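Local structure of NleG5-1 effector (Enterobacteria phage YYZ-2008, 5VGC) at residues N30-G35 with V46-M51; K121-A126 with Y168-L173; F155-M160 with M194-D199. The protein probably promotes ubiquitin transfer to proteins as a ligase with a RING-related C-terminal region, and binds calcium ions. The protein carries 1 engineered substitution. All blocks are in the same frame, centred on the assembly; numbering follows the deposited sequence. Where two conformers were deposited one is given.

Contact 1. Residues N30-G35 with V46-M51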
loop_
_atom_site.group_PDB
_atom_site.type_symbol
_atom_site.label_atom_id
_atom_site.label_comp_id
_atom_site.label_asym_id
_atom_site.label_seq_id
_atom_site.Cartn_x
_atom_site.Cartn_y
_atom_site.Cartn_z
ATOM N N ASN A 30 12.455 -21.831 19.709
ATOM C CA ASN A 30 12.295 -23.238 19.303
ATOM C C ASN A 30 10.998 -23.841 19.871
ATOM O O ASN A 30 10.171 -24.374 19.112
ATOM C CB ASN A 30 13.502 -24.083 19.738
ATOM C CG ASN A 30 14.797 -23.697 19.017
ATOM O OD1 ASN A 30 14.807 -22.875 18.096
ATOM N ND2 ASN A 30 15.905 -24.297 19.447
ATOM N N GLN A 31 10.818 -23.743 21.193
ATOM C CA GLN A 31 9.595 -24.257 21.851
ATOM C C GLN A 31 8.283 -23.696 21.264
ATOM O O GLN A 31 7.283 -24.417 21.182
ATOM C CB GLN A 31 9.651 -24.056 23.376
ATOM C CG GLN A 31 10.522 -25.087 24.098
ATOM C CD GLN A 31 9.741 -26.319 24.567
ATOM O OE1 GLN A 31 8.662 -26.191 25.148
ATOM N NE2 GLN A 31 10.287 -27.515 24.321
ATOM N N THR A 32 8.292 -22.427 20.846
ATOM C CA THR A 32 7.153 -21.849 20.108
ATOM C C THR A 32 7.065 -22.383 18.683
ATOM O O THR A 32 5.993 -22.792 18.244
ATOM C CB THR A 32 7.233 -20.319 20.008
ATOM O OG1 THR A 32 8.440 -19.947 19.339
ATOM C CG2 THR A 32 7.202 -19.683 21.374
ATOM N N ILE A 33 8.198 -22.364 17.973
ATOM C CA ILE A 33 8.277 -22.905 16.598
ATOM C C ILE A 33 7.766 -24.362 16.521
ATOM O O ILE A 33 7.203 -24.752 15.496
ATOM C CB ILE A 33 9.704 -22.730 15.978
ATOM C CG1 ILE A 33 9.906 -21.278 15.512
ATOM C CG2 ILE A 33 9.948 -23.655 14.785
ATOM C CD1 ILE A 33 11.310 -20.958 15.043
ATOM N N ARG A 34 7.950 -25.150 17.586
ATOM C CA ARG A 34 7.303 -26.474 17.661
ATOM C C ARG A 34 5.773 -26.345 17.727
ATOM O O ARG A 34 5.063 -26.837 16.853
ATOM C CB ARG A 34 7.817 -27.303 18.852
ATOM C CG ARG A 34 9.274 -27.771 18.781
ATOM C CD ARG A 34 9.679 -28.407 17.453
ATOM N NE ARG A 34 8.744 -29.437 16.991
ATOM C CZ ARG A 34 8.737 -29.978 15.769
ATOM N NH1 ARG A 34 7.832 -30.907 15.467
ATOM N NH2 ARG A 34 9.621 -29.614 14.837
ATOM N N GLY A 35 5.280 -25.675 18.763
ATOM C CA GLY A 35 3.841 -25.449 18.933
ATOM C C GLY A 35 3.572 -24.201 19.748
ATOM O O GLY A 35 3.119 -23.185 19.218
ATOM N N VAL A 46 2.927 -18.500 31.663
ATOM C CA VAL A 46 2.657 -17.693 30.453
ATOM C C VAL A 46 2.961 -18.521 29.206
ATOM O O VAL A 46 3.969 -19.237 29.157
ATOM C CB VAL A 46 3.443 -16.349 30.393
ATOM C CG1 VAL A 46 2.741 -15.272 31.203
ATOM C CG2 VAL A 46 4.871 -16.508 30.862
ATOM N N SER A 47 2.083 -18.417 28.207
ATOM C CA SER A 47 2.198 -19.212 26.985
ATOM C C SER A 47 2.576 -18.308 25.821
ATOM O O SER A 47 1.836 -17.375 25.491
ATOM C CB SER A 47 0.875 -19.927 26.689
ATOM O OG SER A 47 1.020 -20.804 25.578
ATOM N N ILE A 48 3.722 -18.585 25.209
ATOM C CA ILE A 48 4.162 -17.857 24.029
ATOM C C ILE A 48 3.828 -18.698 22.799
ATOM O O ILE A 48 4.276 -19.856 22.687
ATOM C CB ILE A 48 5.677 -17.571 24.061
ATOM C CG1 ILE A 48 6.100 -16.951 25.400
ATOM C CG2 ILE A 48 6.085 -16.657 22.923
ATOM C CD1 ILE A 48 5.261 -15.790 25.894
ATOM N N ARG A 49 3.047 -18.110 21.889
ATOM C CA ARG A 49 2.760 -18.692 20.572
ATOM C C ARG A 49 3.361 -17.808 19.473
ATOM O O ARG A 49 3.479 -16.577 19.654
ATOM C CB ARG A 49 1.254 -18.819 20.351
ATOM C CG ARG A 49 0.586 -19.829 21.269
ATOM C CD ARG A 49 -0.918 -19.623 21.391
ATOM N NE ARG A 49 -1.428 -20.124 22.669
ATOM C CZ ARG A 49 -2.640 -19.869 23.167
ATOM N NH1 ARG A 49 -3.511 -19.107 22.508
ATOM N NH2 ARG A 49 -2.986 -20.379 24.348
ATOM N N PRO A 50 3.749 -18.430 18.345
ATOM C CA PRO A 50 4.295 -17.672 17.229
ATOM C C PRO A 50 3.166 -16.940 16.511
ATOM O O PRO A 50 2.101 -17.517 16.290
ATOM C CB PRO A 50 4.893 -18.762 16.325
ATOM C CG PRO A 50 4.023 -19.946 16.559
ATOM C CD PRO A 50 3.633 -19.863 18.015
ATOM N N MET A 51 3.397 -15.684 16.155
ATOM C CA MET A 51 2.376 -14.891 15.472
ATOM C C MET A 51 2.295 -15.290 14.017
ATOM O O MET A 51 3.149 -16.016 13.504
ATOM C CB MET A 51 2.667 -13.396 15.594
ATOM C CG MET A 51 2.515 -12.876 17.025
ATOM S SD MET A 51 2.660 -11.084 17.120
ATOM C CE MET A 51 1.025 -10.650 16.495
#
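T32 meets I48 and P50 where the C-terminal end of helix 22-34 rests on strand 44-50, the middle strand of a three-stranded antiparallel meander (37-41, 44-50, 57-60) in the N-terminal part of the protein. The axes of 30-34 and 46-50 approach to 7.1 Å and run 64° apart, so the helix lies slantwise over the strand and touches it chiefly through one side chain. The closest pair of CA atoms is that of T32 and R49.

The T32 methyl carries the apolar contact with I48. T32 OG1 stands between its own backbone N and carbonyl carbon (chi1 59°), and CG2, anti to the carbonyl carbon, is the branch that reaches the strand. It sits 3.6 Å from I48 CG2, the two side chains crossing obliquely, and also lies beside the carbonyl oxygen of I48. The other branch of I48, CG1 and CD1, leads away from the helix; I48 also packs on I39 and F57. F57 of the adjacent strand touches T32 as well.

The T32 hydroxyl is bonded within its own helix: OG1 pairs with R29 O, and weakly with I28 O, while CG2, the other branch, faces the strand.

A third kind of contact is made by the proline ring, packed against the carbonyls of the helix end by van der Waals contact. T32 CB lies 4.1 Å from P50 CD. This same ring carbon is 3.8 Å from T32 O and 3.6 Å from the carbonyl oxygen of G35, the residue at which the chain leaves the helix.

Contact 2. Residues K121-A126 with Y168-L173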
loop_
_atom_site.group_PDB
_atom_site.type_symbol
_atom_site.label_atom_id
_atom_site.label_comp_id
_atom_site.label_asym_id
_atom_site.label_seq_id
_atom_site.Cartn_x
_atom_site.Cartn_y
_atom_site.Cartn_z
ATOM N N LYS A 121 -25.191 9.185 -6.406
ATOM C CA LYS A 121 -25.371 8.910 -7.834
ATOM C C LYS A 121 -26.156 7.628 -8.075
ATOM O O LYS A 121 -27.021 7.593 -8.976
ATOM C CB LYS A 121 -24.076 8.889 -8.617
ATOM C CG LYS A 121 -24.323 8.779 -10.111
ATOM C CD LYS A 121 -23.188 9.359 -10.914
ATOM C CE LYS A 121 -23.551 9.379 -12.389
ATOM N NZ LYS A 121 -22.284 9.504 -13.176
ATOM N N ILE A 122 -25.890 6.585 -7.290
ATOM C CA ILE A 122 -26.721 5.368 -7.429
ATOM C C ILE A 122 -28.197 5.756 -7.234
ATOM O O ILE A 122 -29.067 5.517 -8.124
ATOM C CB ILE A 122 -26.284 4.249 -6.461
ATOM C CG1 ILE A 122 -24.977 3.636 -6.979
ATOM C CG2 ILE A 122 -27.364 3.176 -6.328
ATOM C CD1 ILE A 122 -24.281 2.724 -5.996
ATOM N N GLU A 123 -28.442 6.385 -6.083
ATOM C CA GLU A 123 -29.782 6.845 -5.754
ATOM C C GLU A 123 -30.445 7.633 -6.908
ATOM O O GLU A 123 -31.597 7.386 -7.261
ATOM C CB GLU A 123 -29.750 7.684 -4.476
ATOM C CG GLU A 123 -31.072 7.801 -3.759
ATOM C CD GLU A 123 -31.614 6.461 -3.339
ATOM O OE1 GLU A 123 -32.826 6.259 -3.556
ATOM O OE2 GLU A 123 -30.840 5.611 -2.808
ATOM N N VAL A 124 -29.712 8.563 -7.505
ATOM C CA VAL A 124 -30.265 9.312 -8.636
ATOM C C VAL A 124 -30.513 8.396 -9.824
ATOM O O VAL A 124 -31.567 8.507 -10.459
ATOM C CB VAL A 124 -29.373 10.521 -9.039
ATOM C CG1 VAL A 124 -29.789 11.116 -10.389
ATOM C CG2 VAL A 124 -29.415 11.603 -7.947
ATOM N N CYS A 125 -29.572 7.499 -10.142
ATOM C CA CYS A 125 -29.678 6.742 -11.398
ATOM C C CYS A 125 -30.643 5.558 -11.338
ATOM O O CYS A 125 -31.080 5.060 -12.390
ATOM C CB CYS A 125 -28.299 6.280 -11.870
ATOM S SG CYS A 125 -27.225 7.601 -12.498
ATOM N N ALA A 126 -30.983 5.103 -10.131
ATOM C CA ALA A 126 -31.910 3.972 -9.973
ATOM C C ALA A 126 -33.282 4.221 -10.556
ATOM O O ALA A 126 -33.819 5.327 -10.398
ATOM C CB ALA A 126 -32.046 3.601 -8.509
ATOM N N TYR A 168 -28.163 -3.846 -12.663
ATOM C CA TYR A 168 -27.961 -4.434 -11.337
ATOM C C TYR A 168 -29.094 -4.030 -10.394
ATOM O O TYR A 168 -29.736 -2.973 -10.567
ATOM C CB TYR A 168 -26.617 -3.967 -10.724
ATOM C CG TYR A 168 -25.398 -4.410 -11.504
ATOM C CD1 TYR A 168 -25.030 -3.777 -12.666
ATOM C CD2 TYR A 168 -24.608 -5.449 -11.063
ATOM C CE1 TYR A 168 -23.932 -4.175 -13.391
ATOM C CE2 TYR A 168 -23.497 -5.857 -11.787
ATOM C CZ TYR A 168 -23.166 -5.198 -12.963
ATOM O OH TYR A 168 -22.078 -5.567 -13.732
ATOM N N ASP A 169 -29.307 -4.867 -9.386
ATOM C CA ASP A 169 -30.161 -4.539 -8.256
ATOM C C ASP A 169 -29.487 -3.434 -7.422
ATOM O O ASP A 169 -28.323 -3.572 -6.942
ATOM C CB ASP A 169 -30.423 -5.778 -7.389
ATOM C CG ASP A 169 -31.611 -5.609 -6.449
ATOM O OD1 ASP A 169 -31.592 -4.689 -5.617
ATOM O OD2 ASP A 169 -32.567 -6.416 -6.531
ATOM N N LYS A 170 -30.253 -2.351 -7.249
ATOM C CA LYS A 170 -29.825 -1.189 -6.480
ATOM C C LYS A 170 -29.184 -1.579 -5.140
ATOM O O LYS A 170 -28.056 -1.137 -4.807
ATOM C CB LYS A 170 -31.029 -0.288 -6.244
ATOM C CG LYS A 170 -30.730 1.045 -5.571
ATOM C CD LYS A 170 -32.029 1.734 -5.234
ATOM C CE LYS A 170 -31.741 2.962 -4.402
ATOM N NZ LYS A 170 -32.979 3.560 -3.843
ATOM N N MET A 171 -29.900 -2.410 -4.381
ATOM C CA MET A 171 -29.438 -2.889 -3.079
ATOM C C MET A 171 -28.090 -3.607 -3.205
ATOM O O MET A 171 -27.206 -3.444 -2.338
ATOM C CB MET A 171 -30.485 -3.819 -2.429
ATOM C CG MET A 171 -31.827 -3.161 -2.076
ATOM S SD MET A 171 -33.156 -4.206 -1.379
ATOM C CE MET A 171 -33.735 -5.053 -2.847
ATOM N N ALA A 172 -27.933 -4.387 -4.286
ATOM C CA ALA A 172 -26.687 -5.102 -4.553
ATOM C C ALA A 172 -25.571 -4.112 -4.837
ATOM O O ALA A 172 -24.471 -4.247 -4.301
ATOM C CB ALA A 172 -26.849 -6.055 -5.718
ATOM N N LEU A 173 -25.858 -3.114 -5.674
ATOM C CA LEU A 173 -24.838 -2.088 -5.957
ATOM C C LEU A 173 -24.403 -1.326 -4.677
ATOM O O LEU A 173 -23.187 -1.107 -4.421
ATOM C CB LEU A 173 -25.337 -1.110 -7.028
ATOM C CG LEU A 173 -24.287 -0.616 -8.015
ATOM C CD1 LEU A 173 -23.637 -1.795 -8.730
ATOM C CD2 LEU A 173 -24.956 0.337 -8.994
#
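K170 reaches across to E123 as an almost fully extended chain. Its CG is anti to its backbone N (chi1 -174°) and the chain stays extended beyond it; the methylenes pass the end of helix 111-125 before the ammonium group meets the acid. The glutamate comes to meet it from a position that starts by pointing away: its chain bends at chi2 (60°), bringing the carboxylate back. NZ lies 2.7 Å from E123 OE1 in a salt bridge, approaching on the syn side of that oxygen and 26° out of the carboxylate plane; OE2 is 3.1 Å from NZ.

Nearer the backbone, the lysine methylenes are flanked by apolar groups. A126 CB packs 3.8 Å from K170 CD, and I122 CG2 lies 4.1 Å from K170 CG. The contact thus joins the C-terminal end of helix 111-125 to the start of helix 170-178, which follows the hairpin of strands 152-157 and 164-169, a hairpin-then-helix order consistent with a RING/U-box-like fold. D169 is the N-cap of the second helix, its OD1 accepting a weak bond from M171 N.

Deeper in, I122 and L173 point toward each other and cross at a slant. I122 CD1 and CG1 both touch L173 CD2, each at 3.9 Å. L173 also packs on V154 and M156 of the hairpin and on I195. The calcium-binding E151 makes no direct contact with K170, their side chains being about 8 Å apart.

Contact 3. Residues F155-M160 with M194-D199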
loop_
_atom_site.group_PDB
_atom_site.type_symbol
_atom_site.label_atom_id
_atom_site.label_comp_id
_atom_site.label_asym_id
_atom_site.label_seq_id
_atom_site.Cartn_x
_atom_site.Cartn_y
_atom_site.Cartn_z
ATOM N N PHE A 155 -28.124 0.990 -13.918
ATOM C CA PHE A 155 -27.223 0.627 -15.013
ATOM C C PHE A 155 -25.783 0.865 -14.575
ATOM O O PHE A 155 -25.465 1.961 -14.107
ATOM C CB PHE A 155 -27.487 1.459 -16.290
ATOM C CG PHE A 155 -28.629 0.962 -17.149
ATOM C CD1 PHE A 155 -28.835 -0.388 -17.393
ATOM C CD2 PHE A 155 -29.489 1.869 -17.745
ATOM C CE1 PHE A 155 -29.885 -0.814 -18.210
ATOM C CE2 PHE A 155 -30.541 1.441 -18.542
ATOM C CZ PHE A 155 -30.737 0.100 -18.777
ATOM N N MET A 156 -24.916 -0.140 -14.736
ATOM C CA MET A 156 -23.477 0.075 -14.476
ATOM C C MET A 156 -22.630 -0.428 -15.632
ATOM O O MET A 156 -22.861 -1.528 -16.158
ATOM C CB MET A 156 -23.017 -0.615 -13.181
ATOM C CG MET A 156 -21.566 -0.331 -12.817
ATOM S SD MET A 156 -21.032 -1.180 -11.327
ATOM C CE MET A 156 -21.339 0.068 -10.138
ATOM N N ARG A 157 -21.642 0.377 -16.004
ATOM C CA ARG A 157 -20.736 0.023 -17.079
ATOM C C ARG A 157 -19.850 -1.164 -16.700
ATOM O O ARG A 157 -19.503 -1.317 -15.532
ATOM C CB ARG A 157 -19.863 1.211 -17.469
ATOM C CG ARG A 157 -20.683 2.288 -18.156
ATOM C CD ARG A 157 -20.044 3.649 -18.080
ATOM N NE ARG A 157 -18.925 3.766 -18.994
ATOM C CZ ARG A 157 -18.090 4.788 -19.020
ATOM N NH1 ARG A 157 -18.226 5.807 -18.167
ATOM N NH2 ARG A 157 -17.110 4.775 -19.911
ATOM N N ASN A 158 -19.505 -1.990 -17.697
ATOM C CA ASN A 158 -18.686 -3.171 -17.482
ATOM C C ASN A 158 -17.269 -2.882 -17.007
ATOM O O ASN A 158 -16.639 -3.740 -16.398
ATOM C CB ASN A 158 -18.631 -4.042 -18.744
ATOM C CG ASN A 158 -19.911 -4.812 -18.972
ATOM O OD1 ASN A 158 -20.958 -4.494 -18.372
ATOM N ND2 ASN A 158 -19.843 -5.828 -19.843
ATOM N N SER A 159 -16.776 -1.681 -17.282
ATOM C CA SER A 159 -15.468 -1.234 -16.827
ATOM C C SER A 159 -15.351 0.295 -16.937
ATOM O O SER A 159 -16.253 0.951 -17.438
ATOM C CB SER A 159 -14.365 -1.926 -17.630
ATOM O OG SER A 159 -14.247 -1.354 -18.929
ATOM N N MET A 160 -14.232 0.847 -16.476
ATOM C CA MET A 160 -13.997 2.293 -16.491
ATOM C C MET A 160 -14.338 2.957 -17.827
ATOM O O MET A 160 -14.957 4.018 -17.841
ATOM C CB MET A 160 -12.547 2.617 -16.102
ATOM C CG MET A 160 -12.361 4.044 -15.600
ATOM S SD MET A 160 -13.405 4.438 -14.182
ATOM C CE MET A 160 -12.401 3.756 -12.857
ATOM N N MET A 194 -18.807 5.047 -13.713
ATOM C CA MET A 194 -19.404 3.759 -14.120
ATOM C C MET A 194 -20.933 3.690 -13.998
ATOM O O MET A 194 -21.551 2.845 -14.672
ATOM C CB MET A 194 -18.785 2.591 -13.343
ATOM C CG MET A 194 -17.312 2.347 -13.631
ATOM S SD MET A 194 -16.607 1.251 -12.385
ATOM C CE MET A 194 -14.888 1.360 -12.831
ATOM N N ILE A 195 -21.519 4.556 -13.151
ATOM C CA ILE A 195 -22.956 4.544 -12.877
ATOM C C ILE A 195 -23.593 5.464 -13.880
ATOM O O ILE A 195 -23.070 6.549 -14.117
ATOM C CB ILE A 195 -23.324 5.073 -11.476
ATOM C CG1 ILE A 195 -22.412 4.499 -10.400
ATOM C CG2 ILE A 195 -24.760 4.743 -11.118
ATOM C CD1 ILE A 195 -22.446 3.014 -10.287
ATOM N N VAL A 196 -24.704 5.035 -14.478
ATOM C CA VAL A 196 -25.373 5.826 -15.519
ATOM C C VAL A 196 -26.886 5.735 -15.408
ATOM O O VAL A 196 -27.415 4.715 -14.950
ATOM C CB VAL A 196 -24.924 5.410 -16.949
ATOM C CG1 VAL A 196 -23.442 5.677 -17.153
ATOM C CG2 VAL A 196 -25.207 3.948 -17.240
ATOM N N GLY A 197 -27.573 6.804 -15.825
ATOM C CA GLY A 197 -29.034 6.863 -15.778
ATOM C C GLY A 197 -29.707 6.146 -16.939
ATOM O O GLY A 197 -29.123 6.006 -18.020
ATOM N N ARG A 198 -30.955 5.725 -16.715
ATOM C CA ARG A 198 -31.747 4.944 -17.697
ATOM C C ARG A 198 -31.684 5.504 -19.135
ATOM O O ARG A 198 -31.575 4.743 -20.099
ATOM C CB ARG A 198 -33.205 4.785 -17.212
ATOM C CG ARG A 198 -34.282 4.541 -18.283
ATOM C CD ARG A 198 -34.104 3.154 -18.876
ATOM N NE ARG A 198 -35.037 2.773 -19.949
ATOM C CZ ARG A 198 -34.704 2.292 -21.155
ATOM N NH1 ARG A 198 -35.663 1.966 -22.013
ATOM N NH2 ARG A 198 -33.434 2.141 -21.519
ATOM N N ASP A 199 -31.749 6.827 -19.263
ATOM C CA ASP A 199 -31.775 7.472 -20.572
ATOM C C ASP A 199 -30.424 7.540 -21.257
ATOM O O ASP A 199 -30.372 7.922 -22.434
ATOM C CB ASP A 199 -32.339 8.896 -20.465
ATOM C CG ASP A 199 -33.753 8.925 -19.906
ATOM O OD1 ASP A 199 -34.514 7.941 -20.102
ATOM O OD2 ASP A 199 -34.099 9.941 -19.266
HETATM O O HOH W 1 -29.633 3.386 -14.251
#
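M194 sends its side chain out extended beyond CG, with CG anti to the carbonyl carbon (chi1 -66°), and crosses the M160 side chain at about a right angle. Their terminal methyls touch, M160 CE lying 3.5 Å from M194 CE. In M156 the first torsion puts CG anti to the backbone N (chi1 -176°), and CG comes to 4.1 Å from M194 CB.

The backbones run antiparallel. R157 N donates to M194 O at 2.8 Å in a nearly straight bond that lies in the carbonyl plane. V196 N donates to F155 O at 3.2 Å, tilted 28° from the plane of that carbonyl. In the same pair, a water takes the place of a second direct bond, accepting from F155 N and donating to V196 O.

F155 packs its CB 3.5 Å from V196 CG2. Its ring presents an edge to the carbonyl oxygens of V196, G197 and R198. R157 instead carries its polar end to S162 O through NE and to S193 O through NH1.

The short, weakly bonded strand 195-196 pairs with strand 152-157, which also pairs with 127-128 and 164-169. L173 of helix 170-178 packs on M156 and I195, while F127 and F210, the latter in strand 209-212, meet the F155 ring.

How the contacts relate
From the N terminus, contact 1 comes first and closes a short loop of 10 residues, holding helix 22-34 on the sheet that follows it. Contacts 2 and 3 begin only after it is complete, their centres 50 and 52 Å respectively from that of contact 1 and on the opposite side of the chain's centre. These two cross: 121-126 opens contact 2, 155-160 opens contact 3, then 168-173 and 194-199 close them in turn, spanning 41 and 33 residues. Their centres are 10 Å apart and they touch, with K121 and C125 reaching 194-199 and L173 reaching M156. Together they tie helices 111-125 and 170-178 to the antiparallel sheet that contains strands 152-157 and 164-169.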